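Side-chain contact in glycosyl transferase (Staphylococcus aureus, PDB 5TZJ), which belongs to the glycosyl transferases of family 2 and holds uridine-diphosphate-N-acetylglucosamine in a pocket of its nucleotide-binding fold: residues Ser62-Asn67 against Arg75-Lys80. Residues are numbered along the deposited sequence; the frame is centred on the assembly and turned at random.
With UD1 (uridine-diphosphate-N-acetylglucosamine), chain C.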
# COMPACT_ATOMS: atom_id res chain seq x y z
N SER A 62 16.37 11.50 15.11
CA SER A 62 16.87 12.65 14.39
C SER A 62 15.67 13.40 13.86
O SER A 62 14.52 12.93 13.94
CB SER A 62 17.83 12.23 13.28
OG SER A 62 17.13 11.46 12.32
N GLN A 63 15.93 14.60 13.33
CA GLN A 63 14.84 15.45 12.88
C GLN A 63 15.25 16.15 11.60
O GLN A 63 16.35 16.71 11.53
CB GLN A 63 14.47 16.48 13.95
CG GLN A 63 13.44 17.53 13.53
CD GLN A 63 13.19 18.55 14.63
OE1 GLN A 63 14.07 19.35 14.96
NE2 GLN A 63 11.99 18.51 15.23
N LEU A 64 14.37 16.13 10.60
CA LEU A 64 14.62 16.84 9.36
C LEU A 64 14.41 18.33 9.57
O LEU A 64 13.53 18.77 10.32
CB LEU A 64 13.69 16.35 8.25
CG LEU A 64 13.62 14.83 8.05
CD1 LEU A 64 12.76 14.49 6.81
CD2 LEU A 64 15.05 14.26 7.92
N GLU A 65 15.21 19.12 8.86
CA GLU A 65 15.18 20.56 9.03
C GLU A 65 13.95 21.22 8.43
O GLU A 65 13.71 22.40 8.70
CB GLU A 65 16.43 21.16 8.41
CG GLU A 65 16.46 21.02 6.92
CD GLU A 65 17.56 21.86 6.32
OE1 GLU A 65 17.62 21.98 5.07
OE2 GLU A 65 18.36 22.42 7.12
N THR A 66 13.17 20.51 7.61
CA THR A 66 11.93 21.09 7.12
C THR A 66 10.97 19.94 6.81
O THR A 66 11.41 18.82 6.53
CB THR A 66 12.19 21.98 5.91
OG1 THR A 66 11.13 22.94 5.77
CG2 THR A 66 12.37 21.17 4.65
N ASN A 67 9.66 20.21 6.87
CA ASN A 67 8.71 19.11 6.70
C ASN A 67 8.76 18.56 5.28
O ASN A 67 8.64 19.30 4.30
CB ASN A 67 7.29 19.55 7.05
CG ASN A 67 6.28 18.43 6.77
OD1 ASN A 67 5.67 18.40 5.69
ND2 ASN A 67 6.20 17.45 7.67
N ARG A 75 11.00 7.89 6.53
CA ARG A 75 11.24 6.46 6.64
C ARG A 75 12.52 6.07 5.91
O ARG A 75 13.28 5.20 6.39
CB ARG A 75 10.05 5.60 6.15
CG ARG A 75 8.70 5.76 6.90
CD ARG A 75 7.59 4.95 6.14
NE ARG A 75 6.29 4.96 6.82
CZ ARG A 75 5.13 5.09 6.18
NH1 ARG A 75 5.15 5.23 4.86
NH2 ARG A 75 3.97 5.07 6.84
N ASN A 76 12.80 6.72 4.77
CA ASN A 76 14.06 6.51 4.04
C ASN A 76 15.27 6.87 4.88
O ASN A 76 16.27 6.14 4.90
CB ASN A 76 14.06 7.35 2.76
CG ASN A 76 13.08 6.81 1.72
OD1 ASN A 76 12.66 5.66 1.80
ND2 ASN A 76 12.76 7.62 0.71
N VAL A 77 15.23 8.02 5.56
CA VAL A 77 16.34 8.40 6.45
C VAL A 77 16.52 7.35 7.53
O VAL A 77 17.65 6.92 7.82
CB VAL A 77 16.07 9.79 7.06
CG1 VAL A 77 17.16 10.17 8.09
CG2 VAL A 77 15.86 10.83 5.95
N ALA A 78 15.40 6.88 8.10
CA ALA A 78 15.48 5.86 9.14
C ALA A 78 16.01 4.55 8.59
O ALA A 78 16.76 3.84 9.27
CB ALA A 78 14.09 5.62 9.76
N LEU A 79 15.56 4.16 7.38
CA LEU A 79 15.98 2.88 6.83
C LEU A 79 17.50 2.84 6.65
O LEU A 79 18.15 1.82 6.97
CB LEU A 79 15.24 2.62 5.51
CG LEU A 79 15.46 1.26 4.82
CD1 LEU A 79 15.24 0.10 5.79
CD2 LEU A 79 14.54 1.15 3.56
N LYS A 80 18.09 3.96 6.22
CA LYS A 80 19.55 4.03 6.09
C LYS A 80 20.25 3.87 7.44
O LYS A 80 21.28 3.20 7.52
CB LYS A 80 19.95 5.34 5.41
CG LYS A 80 19.92 5.24 3.88
CD LYS A 80 19.22 6.43 3.23
CE LYS A 80 19.05 6.21 1.71
NZ LYS A 80 17.89 6.96 1.11
C1' UD1 C . -1.90 5.30 6.03
C2' UD1 C . -0.87 4.18 6.06
C3' UD1 C . 0.46 4.83 6.23
C4' UD1 C . 0.77 5.50 4.94
C5' UD1 C . -0.17 6.70 4.82
C6' UD1 C . 0.05 7.42 3.52
C7' UD1 C . -2.00 2.08 6.85
C8' UD1 C . -2.58 1.92 5.46
N2' UD1 C . -1.16 3.21 7.15
O1' UD1 C . -1.87 5.88 7.29
O3' UD1 C . 1.49 3.88 6.64
O4' UD1 C . 2.12 5.90 4.91
O5' UD1 C . -1.59 6.26 4.90
O6' UD1 C . 0.17 6.49 2.47
O7' UD1 C . -2.24 1.31 7.71
N1 UD1 C . 4.16 11.65 8.69
C2 UD1 C . 5.50 12.25 8.42
N3 UD1 C . 5.63 13.53 7.66
C4 UD1 C . 4.41 14.19 7.19
C5 UD1 C . 3.06 13.57 7.45
C6 UD1 C . 2.96 12.30 8.20
O2 UD1 C . 6.47 11.70 8.81
O4 UD1 C . 4.50 15.21 6.59
C1B UD1 C . 4.10 10.39 9.37
C2B UD1 C . 2.97 10.30 10.55
O2' UD1 C . 3.52 10.90 11.78
C3B UD1 C . 2.69 9.00 10.63
C4B UD1 C . 2.92 8.42 9.22
O4B UD1 C . 3.75 9.48 8.47
O3B UD1 C . 3.67 8.28 11.52
C5B UD1 C . 1.73 8.21 8.47
O5B UD1 C . 1.03 9.41 8.33
PA UD1 C . -0.57 9.39 8.75
O1A UD1 C . -1.10 10.79 8.85
O2A UD1 C . -0.74 8.63 10.06
O3A UD1 C . -1.28 8.52 7.52
PB UD1 C . -2.47 7.38 7.62
O1B UD1 C . -3.13 7.31 8.98
O2B UD1 C . -3.46 7.93 6.61
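V77, on the helix 72-81, packs on L64 and lies loosely beside S62, residues of the strand end 62-63 and the loop that follows it, and this small contact illustrates how a strand and the helix following it can be joined at the surface while a ligand is held nearby. The two branches of V77 divide the work. CG2 of V77 meets CD2 of L64 at 4.0 Å in an apolar contact, the two side chains lying alongside one another and running opposite ways, whereas CG1 of V77, anti to the backbone N (chi1 175°), lies 4.4 Å from OG of S62. No hydrogen bond crosses between the segments, so they are joined here by van der Waals packing; L64 also leans on V38, K73 and P74. Each segment separately grips uridine-diphosphate-N-acetylglucosamine. From the loop, N67 sends ND2 to the uracil O4 in a fairly straight bond of 3.0 Å (164°), and its OD1 accepts from G69 N. From the helix, the extended R75 brings its guanidinium edge to the sugar, NH2 donating to O4' at 2.8 Å and more weakly to O3'. Salt bridges to D91 and E177 probably help orient that guanidinium. Loop and helix thus supply part of the nucleotide-sugar pocket, and the strand-loop-helix unit is consistent with the GT-A, Rossmann-like fold of family 2 glycosyl transferases.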